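Local coordinates for invasion protein InvA (Salmonella enterica, PDB 2X49), which belongs to the type III secretion export apparatus of the bacterial inner membrane and takes part in invasion of intestinal epithelial cells, this chain being its C-terminal domain, at residues I253-L264 with D297-M305; I276-I285 with K325-I333. All coordinates share one frame; numbering follows the deposited sequence.

Contact 1: I253-L264 with D297-M305; sequences IRQTSGSTFLSL and DVRRFIKKM
Phe301, on the first turn of helix 299-306, carries most of the apolar contact with the beta hairpin formed by strands 253-255 and 260-262. Ile253 CG1 lies over one face of the ring, displaced toward the rim, and its CD1 reaches past the rim to 3.7 Å from Phe301 CE2. CG of the adjacent Arg300 covers the opposite face, so the ring is sandwiched between Ile253 of the hairpin and the side chain of its own neighbour. The second strand comes in obliquely: Thr260 CG2 is 3.6 Å from Phe301 CZ, and Leu262 CB is 4.0 Å from Phe301 CD1. Farther along the helix, Met305 CE reaches Leu262 CD2 at 3.9 Å and Leu264 CD1 at 4.1 Å.

The polar part is indirect. With CG set between the backbone N and the carbonyl carbon (chi1 66°), the Arg300 chain runs back over Phe301, and Phe301 CE2 lies 3.5 Å above the guanidinium plane. A water in that plane accepts from Arg300 NE at 3.2 Å and donates to Thr260 O at 2.6 Å. Thr260 O itself meets the ring edge in plane. Away from the shared surface, Asp297 OD2 forms a salt bridge with Arg250, while Val298, Phe301 and Met305 also touch Ile249 of helix 243-252.

The joint is thus mainly apolar, and one water, rather than a direct bond between hairpin and helix, serves both the Thr260 carbonyl and Arg300 NE.

Contact 2: I276-I285 with K325-I333; sequences ITLKLDDLLI and KSVNVIKTI
Lys279 and Ile333 mark the closest backbone approach, 5.6 Å from CA to CA, where the last turn of helix 266-280 meets the chain terminus. Strand 327-332 is an edge strand of a four-stranded parallel sheet, bonded through its backbone to strand 236-240. The chain leaving the helix makes a type I beta turn from Leu280 to Leu283 and then continues as a loop to Ile285, so helix end, turn and loop successively meet this edge strand.

Apolar contacts follow the same order. Ile333 is buried against the helix: its CG1 is 4.0 Å from Lys279 CB, its CG2 touches Ile276 CG1, and its CD1 lies 4.2 Å from Leu280 CD2. One residue before Lys331, Ile330 CD1 packs against Leu283 CD2 and is 4.2 Å from Ile285 CD1. Leu283 and Ile333 also rest on Val239, which ties the cluster to the neighbouring strand, and Ile333 O is hydrogen-bonded to Ser242 OG.

Lys331 supplies the polar link. CG anti to the backbone N (chi1 -167°) and bends at chi2 and chi4 bring NZ in at the turn, and Leu283 CD2 lies 3.7 Å from Lys331 CD, against the aliphatic stem. The ammonium then takes two acceptors. Lys279 O receives it at 2.8 Å from Lys331 NZ, which approaches tilted 25° from the carbonyl plane. The ammonium lies at this carbonyl near the end of the helix, where its charge would probably be favoured, the more so with the Asp282 carboxylate beside it. Asp282 completes the grip with a salt bridge in which its OD1 is 2.6 Å from Lys331 NZ, approached from the syn side and 31° out of the carboxylate plane.

Overall arrangement
Helix 266-280 ties the two contacts together. It follows strand 260-262 in the chain; Met305 of contact 1 also touches its Ser269, Leu272 and Met273, and its last turn then enters contact 2. The four segments alternate along the sequence. Contact centres are 24 Å apart, yet their nearest atoms come within about 5 Å without touching. Contact 1 is a surface contact, whereas contact 2 is partly buried at the edge of the parallel sheet. Bound metals lie at a distance: a calcium ion is about 13 Å from the Met305 side chain and one is about 12 Å from that of Ile276, while a mercury ion is about 12 Å from that of Ile285.

Contact 1: I253-L264 with D297-M305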
# COMPACT_ATOMS: atom_id res chain seq x y z
N ILE A 253 -19.88 15.26 -5.22
CA ILE A 253 -19.05 15.29 -6.42
C ILE A 253 -19.54 16.30 -7.43
O ILE A 253 -20.67 16.29 -7.88
CB ILE A 253 -18.97 13.93 -7.15
CG1 ILE A 253 -18.32 12.89 -6.27
CG2 ILE A 253 -18.18 14.10 -8.45
CD1 ILE A 253 -18.28 11.50 -6.96
N ARG A 254 -18.60 17.16 -7.78
CA ARG A 254 -18.75 18.20 -8.79
C ARG A 254 -17.90 17.96 -10.02
O ARG A 254 -16.69 17.83 -9.96
CB ARG A 254 -18.36 19.55 -8.18
CG ARG A 254 -19.40 20.12 -7.24
CD ARG A 254 -19.37 21.65 -7.21
NE ARG A 254 -19.96 22.23 -8.41
CZ ARG A 254 -21.06 22.98 -8.48
NH1 ARG A 254 -21.73 23.33 -7.39
NH2 ARG A 254 -21.47 23.38 -9.66
N GLN A 255 -18.55 17.94 -11.17
CA GLN A 255 -17.82 17.81 -12.43
C GLN A 255 -17.59 19.18 -13.04
O GLN A 255 -18.49 20.01 -13.07
CB GLN A 255 -18.54 16.93 -13.45
CG GLN A 255 -18.19 15.46 -13.33
CD GLN A 255 -18.48 14.68 -14.61
OE1 GLN A 255 -18.23 15.17 -15.72
NE2 GLN A 255 -19.01 13.47 -14.46
N THR A 256 -16.38 19.38 -13.51
CA THR A 256 -16.01 20.62 -14.24
C THR A 256 -15.53 20.33 -15.63
O THR A 256 -15.62 19.20 -16.12
CB THR A 256 -14.91 21.44 -13.54
OG1 THR A 256 -13.63 20.86 -13.81
CG2 THR A 256 -15.14 21.53 -12.04
N SER A 257 -15.00 21.38 -16.24
CA SER A 257 -14.51 21.34 -17.63
C SER A 257 -13.08 20.83 -17.61
O SER A 257 -12.46 20.51 -18.61
CB SER A 257 -14.56 22.72 -18.28
OG SER A 257 -14.03 23.68 -17.39
N GLY A 258 -12.61 20.76 -16.39
CA GLY A 258 -11.29 20.21 -16.05
C GLY A 258 -11.39 18.95 -15.22
O GLY A 258 -11.72 17.86 -15.70
N SER A 259 -11.07 19.12 -13.95
CA SER A 259 -11.12 18.03 -12.98
C SER A 259 -12.48 17.87 -12.36
O SER A 259 -13.33 18.76 -12.31
CB SER A 259 -10.11 18.19 -11.84
OG SER A 259 -8.87 17.60 -12.18
N THR A 260 -12.62 16.67 -11.87
CA THR A 260 -13.75 16.29 -11.05
C THR A 260 -13.25 16.32 -9.63
O THR A 260 -12.19 15.75 -9.30
CB THR A 260 -14.24 14.89 -11.44
OG1 THR A 260 -14.60 14.88 -12.82
CG2 THR A 260 -15.43 14.50 -10.61
N PHE A 261 -14.00 17.00 -8.78
CA PHE A 261 -13.64 17.10 -7.37
C PHE A 261 -14.80 16.93 -6.44
O PHE A 261 -15.97 17.08 -6.80
CB PHE A 261 -12.87 18.40 -7.09
CG PHE A 261 -13.66 19.66 -7.30
CD1 PHE A 261 -14.39 20.23 -6.27
CD2 PHE A 261 -13.63 20.31 -8.52
CE1 PHE A 261 -15.11 21.41 -6.46
CE2 PHE A 261 -14.35 21.50 -8.72
CZ PHE A 261 -15.08 22.06 -7.67
N LEU A 262 -14.41 16.59 -5.22
CA LEU A 262 -15.31 16.39 -4.09
C LEU A 262 -15.42 17.67 -3.31
O LEU A 262 -14.44 18.22 -2.86
CB LEU A 262 -14.82 15.30 -3.15
CG LEU A 262 -15.75 14.94 -2.00
CD1 LEU A 262 -17.07 14.34 -2.50
CD2 LEU A 262 -15.04 13.93 -1.08
N SER A 263 -16.66 18.10 -3.16
CA SER A 263 -16.96 19.37 -2.46
C SER A 263 -17.99 19.18 -1.34
O SER A 263 -19.19 19.23 -1.57
CB SER A 263 -17.41 20.42 -3.48
OG SER A 263 -17.63 21.69 -2.89
N LEU A 264 -17.47 18.97 -0.14
CA LEU A 264 -18.27 18.75 1.07
C LEU A 264 -17.99 19.84 2.07
O LEU A 264 -16.83 20.23 2.24
CB LEU A 264 -17.98 17.41 1.72
CG LEU A 264 -18.51 16.14 1.03
CD1 LEU A 264 -18.04 14.96 1.88
CD2 LEU A 264 -20.00 16.18 0.88
N ASP A 297 -17.34 4.76 -9.13
CA ASP A 297 -17.60 6.22 -9.21
C ASP A 297 -17.12 7.02 -8.01
O ASP A 297 -16.88 8.23 -8.12
CB ASP A 297 -19.04 6.57 -9.63
CG ASP A 297 -20.11 6.19 -8.63
OD1 ASP A 297 -19.85 5.44 -7.68
OD2 ASP A 297 -21.28 6.62 -8.85
N VAL A 298 -16.94 6.36 -6.88
CA VAL A 298 -16.58 7.06 -5.63
C VAL A 298 -15.18 6.67 -5.08
O VAL A 298 -14.64 7.32 -4.15
CB VAL A 298 -17.66 6.89 -4.53
CG1 VAL A 298 -18.97 7.61 -4.93
CG2 VAL A 298 -17.86 5.42 -4.19
N ARG A 299 -14.61 5.61 -5.64
CA ARG A 299 -13.34 5.02 -5.12
C ARG A 299 -12.25 6.06 -4.81
O ARG A 299 -11.77 6.17 -3.67
CB ARG A 299 -12.76 3.96 -6.08
CG ARG A 299 -11.62 3.09 -5.48
CD ARG A 299 -10.61 2.68 -6.49
NE ARG A 299 -9.80 3.77 -7.03
CZ ARG A 299 -8.74 4.33 -6.47
NH1 ARG A 299 -8.29 3.89 -5.29
NH2 ARG A 299 -8.12 5.34 -7.08
N ARG A 300 -11.91 6.86 -5.82
CA ARG A 300 -10.76 7.76 -5.68
C ARG A 300 -11.04 8.86 -4.67
O ARG A 300 -10.11 9.38 -4.00
CB ARG A 300 -10.33 8.35 -7.03
CG ARG A 300 -11.31 9.27 -7.70
CD ARG A 300 -10.91 9.35 -9.17
NE ARG A 300 -11.75 10.26 -9.93
CZ ARG A 300 -12.91 9.93 -10.50
NH1 ARG A 300 -13.35 8.68 -10.42
NH2 ARG A 300 -13.61 10.84 -11.18
N PHE A 301 -12.31 9.22 -4.53
CA PHE A 301 -12.71 10.30 -3.60
C PHE A 301 -12.69 9.85 -2.16
O PHE A 301 -12.33 10.60 -1.26
CB PHE A 301 -14.09 10.88 -3.97
CG PHE A 301 -14.11 11.40 -5.39
CD1 PHE A 301 -13.43 12.58 -5.71
CD2 PHE A 301 -14.73 10.68 -6.42
CE1 PHE A 301 -13.41 13.05 -7.04
CE2 PHE A 301 -14.70 11.16 -7.75
CZ PHE A 301 -14.05 12.35 -8.04
N ILE A 302 -13.14 8.62 -1.97
CA ILE A 302 -13.08 8.00 -0.65
C ILE A 302 -11.62 7.87 -0.20
O ILE A 302 -11.29 8.20 0.94
CB ILE A 302 -13.82 6.67 -0.58
CG1 ILE A 302 -15.30 6.92 -0.75
CG2 ILE A 302 -13.56 5.96 0.77
CD1 ILE A 302 -16.13 5.66 -1.07
N LYS A 303 -10.76 7.44 -1.11
CA LYS A 303 -9.30 7.32 -0.83
C LYS A 303 -8.74 8.67 -0.37
O LYS A 303 -8.16 8.79 0.71
CB LYS A 303 -8.48 6.70 -1.97
CG LYS A 303 -6.96 6.87 -1.81
CD LYS A 303 -6.36 5.94 -0.74
CE LYS A 303 -4.86 6.17 -0.55
NZ LYS A 303 -4.27 5.47 0.60
N LYS A 304 -9.06 9.72 -1.11
CA LYS A 304 -8.56 11.07 -0.76
C LYS A 304 -9.08 11.54 0.58
O LYS A 304 -8.37 12.18 1.37
CB LYS A 304 -8.87 12.11 -1.85
CG LYS A 304 -8.18 13.48 -1.68
CD LYS A 304 -8.25 14.31 -2.96
CE LYS A 304 -7.14 15.38 -3.02
NZ LYS A 304 -7.67 16.76 -2.78
N MET A 305 -10.32 11.19 0.86
CA MET A 305 -10.94 11.62 2.09
C MET A 305 -10.33 10.97 3.34
O MET A 305 -10.06 11.64 4.34
CB MET A 305 -12.46 11.39 2.00
CG MET A 305 -13.09 11.23 3.31
SD MET A 305 -14.74 11.93 3.16
CE MET A 305 -14.26 13.58 2.69
O HOH W 1 -11.36 13.44 -10.04

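Contact 2: I276-I285 with K325-I333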
# COMPACT_ATOMS: atom_id res chain seq x y z
N ILE A 276 -16.69 6.98 9.77
CA ILE A 276 -15.78 5.98 9.18
C ILE A 276 -14.87 5.48 10.33
O ILE A 276 -14.68 4.28 10.55
CB ILE A 276 -14.99 6.54 7.95
CG1 ILE A 276 -15.92 6.86 6.76
CG2 ILE A 276 -13.85 5.58 7.55
CD1 ILE A 276 -15.21 7.74 5.75
N THR A 277 -14.42 6.43 11.12
CA THR A 277 -13.55 6.11 12.27
C THR A 277 -14.21 5.14 13.23
O THR A 277 -13.64 4.14 13.67
CB THR A 277 -13.11 7.38 13.04
OG1 THR A 277 -12.35 8.24 12.18
CG2 THR A 277 -12.26 7.00 14.25
N LEU A 278 -15.47 5.43 13.53
CA LEU A 278 -16.26 4.60 14.44
C LEU A 278 -16.45 3.16 13.97
O LEU A 278 -16.37 2.21 14.76
CB LEU A 278 -17.62 5.26 14.65
CG LEU A 278 -18.61 4.54 15.52
CD1 LEU A 278 -18.05 4.41 16.93
CD2 LEU A 278 -19.98 5.32 15.50
N LYS A 279 -16.65 3.01 12.68
CA LYS A 279 -16.91 1.71 12.08
C LYS A 279 -15.64 0.90 12.00
O LYS A 279 -15.66 -0.33 11.99
CB LYS A 279 -17.58 1.84 10.69
CG LYS A 279 -18.88 2.52 10.77
CD LYS A 279 -19.88 1.73 11.53
CE LYS A 279 -21.27 2.08 11.07
NZ LYS A 279 -21.84 0.96 10.26
N LEU A 280 -14.53 1.60 11.94
CA LEU A 280 -13.22 0.92 11.83
C LEU A 280 -12.68 0.56 13.20
O LEU A 280 -11.81 -0.31 13.32
CB LEU A 280 -12.17 1.75 11.07
CG LEU A 280 -12.42 1.99 9.57
CD1 LEU A 280 -11.43 3.05 9.04
CD2 LEU A 280 -12.32 0.71 8.73
N ASP A 281 -13.22 1.19 14.22
CA ASP A 281 -12.57 1.21 15.57
C ASP A 281 -12.35 -0.16 16.21
O ASP A 281 -11.39 -0.38 16.95
CB ASP A 281 -13.34 2.14 16.54
CG ASP A 281 -12.72 2.20 17.93
OD1 ASP A 281 -11.57 2.69 18.06
OD2 ASP A 281 -13.39 1.80 18.89
N ASP A 282 -13.25 -1.10 15.91
CA ASP A 282 -13.26 -2.38 16.65
C ASP A 282 -12.73 -3.55 15.84
O ASP A 282 -12.80 -4.72 16.26
CB ASP A 282 -14.64 -2.68 17.26
CG ASP A 282 -15.72 -3.03 16.23
OD1 ASP A 282 -15.42 -3.08 15.02
OD2 ASP A 282 -16.87 -3.26 16.68
N LEU A 283 -12.12 -3.21 14.73
CA LEU A 283 -11.45 -4.21 13.82
C LEU A 283 -10.20 -4.80 14.46
O LEU A 283 -9.42 -4.10 15.12
CB LEU A 283 -11.06 -3.64 12.47
CG LEU A 283 -12.21 -3.03 11.70
CD1 LEU A 283 -11.72 -2.52 10.37
CD2 LEU A 283 -13.28 -4.13 11.58
N LEU A 284 -10.03 -6.10 14.23
CA LEU A 284 -8.89 -6.86 14.78
C LEU A 284 -7.86 -7.29 13.75
O LEU A 284 -6.84 -7.94 14.10
CB LEU A 284 -9.35 -8.11 15.53
CG LEU A 284 -10.26 -7.88 16.72
CD1 LEU A 284 -10.55 -9.24 17.36
CD2 LEU A 284 -9.61 -6.95 17.74
N ILE A 285 -8.16 -6.96 12.51
CA ILE A 285 -7.21 -7.10 11.40
C ILE A 285 -6.64 -5.71 11.05
O ILE A 285 -7.37 -4.76 10.85
CB ILE A 285 -7.86 -7.79 10.21
CG1 ILE A 285 -8.30 -9.20 10.63
CG2 ILE A 285 -6.93 -7.86 9.04
CD1 ILE A 285 -8.78 -10.03 9.45
N LYS A 325 -10.94 -14.34 -6.04
CA LYS A 325 -11.27 -15.70 -5.69
C LYS A 325 -12.00 -15.60 -4.37
O LYS A 325 -13.02 -14.94 -4.27
CB LYS A 325 -10.01 -16.56 -5.61
CG LYS A 325 -9.49 -16.89 -7.00
CD LYS A 325 -8.02 -17.30 -7.00
CE LYS A 325 -7.68 -17.99 -8.33
NZ LYS A 325 -6.26 -18.44 -8.43
N SER A 326 -11.40 -16.16 -3.34
CA SER A 326 -12.00 -16.03 -2.00
C SER A 326 -11.95 -14.59 -1.51
O SER A 326 -10.90 -13.96 -1.51
CB SER A 326 -11.28 -16.96 -1.00
OG SER A 326 -11.90 -16.90 0.27
N VAL A 327 -13.11 -14.09 -1.12
CA VAL A 327 -13.24 -12.75 -0.51
C VAL A 327 -13.95 -12.86 0.82
O VAL A 327 -14.96 -13.52 0.97
CB VAL A 327 -13.98 -11.76 -1.46
CG1 VAL A 327 -14.12 -10.36 -0.85
CG2 VAL A 327 -13.23 -11.60 -2.79
N ASN A 328 -13.36 -12.24 1.82
CA ASN A 328 -13.93 -12.24 3.16
C ASN A 328 -14.23 -10.82 3.58
O ASN A 328 -13.34 -10.07 3.94
CB ASN A 328 -12.91 -12.85 4.13
CG ASN A 328 -13.38 -12.83 5.57
OD1 ASN A 328 -14.56 -12.63 5.83
ND2 ASN A 328 -12.46 -13.05 6.50
N VAL A 329 -15.51 -10.47 3.54
CA VAL A 329 -15.95 -9.15 4.02
C VAL A 329 -16.19 -9.22 5.52
O VAL A 329 -17.11 -9.87 5.97
CB VAL A 329 -17.26 -8.67 3.34
CG1 VAL A 329 -17.75 -7.38 3.99
CG2 VAL A 329 -17.06 -8.46 1.85
N ILE A 330 -15.31 -8.57 6.28
CA ILE A 330 -15.33 -8.64 7.77
C ILE A 330 -16.20 -7.59 8.46
O ILE A 330 -16.51 -7.66 9.65
CB ILE A 330 -13.91 -8.63 8.37
CG1 ILE A 330 -13.25 -7.27 8.23
CG2 ILE A 330 -13.06 -9.75 7.76
CD1 ILE A 330 -11.86 -7.21 8.91
N LYS A 331 -16.65 -6.64 7.66
CA LYS A 331 -17.34 -5.46 8.17
C LYS A 331 -17.86 -4.55 7.07
O LYS A 331 -17.26 -4.46 6.01
CB LYS A 331 -16.41 -4.65 9.11
CG LYS A 331 -17.18 -3.62 9.88
CD LYS A 331 -16.91 -3.67 11.32
CE LYS A 331 -17.85 -2.79 12.05
NZ LYS A 331 -17.16 -2.28 13.24
N THR A 332 -18.97 -3.89 7.37
CA THR A 332 -19.52 -2.81 6.50
C THR A 332 -19.51 -1.45 7.19
O THR A 332 -19.83 -1.33 8.36
CB THR A 332 -20.98 -3.15 6.05
OG1 THR A 332 -20.98 -4.35 5.27
CG2 THR A 332 -21.56 -2.03 5.18
N ILE A 333 -19.06 -0.44 6.46
CA ILE A 333 -19.06 0.95 6.97
C ILE A 333 -20.42 1.64 6.79
O ILE A 333 -20.91 1.79 5.67
CB ILE A 333 -17.96 1.81 6.36
CG1 ILE A 333 -16.61 1.32 6.89
CG2 ILE A 333 -18.18 3.28 6.73
CD1 ILE A 333 -15.42 1.83 6.16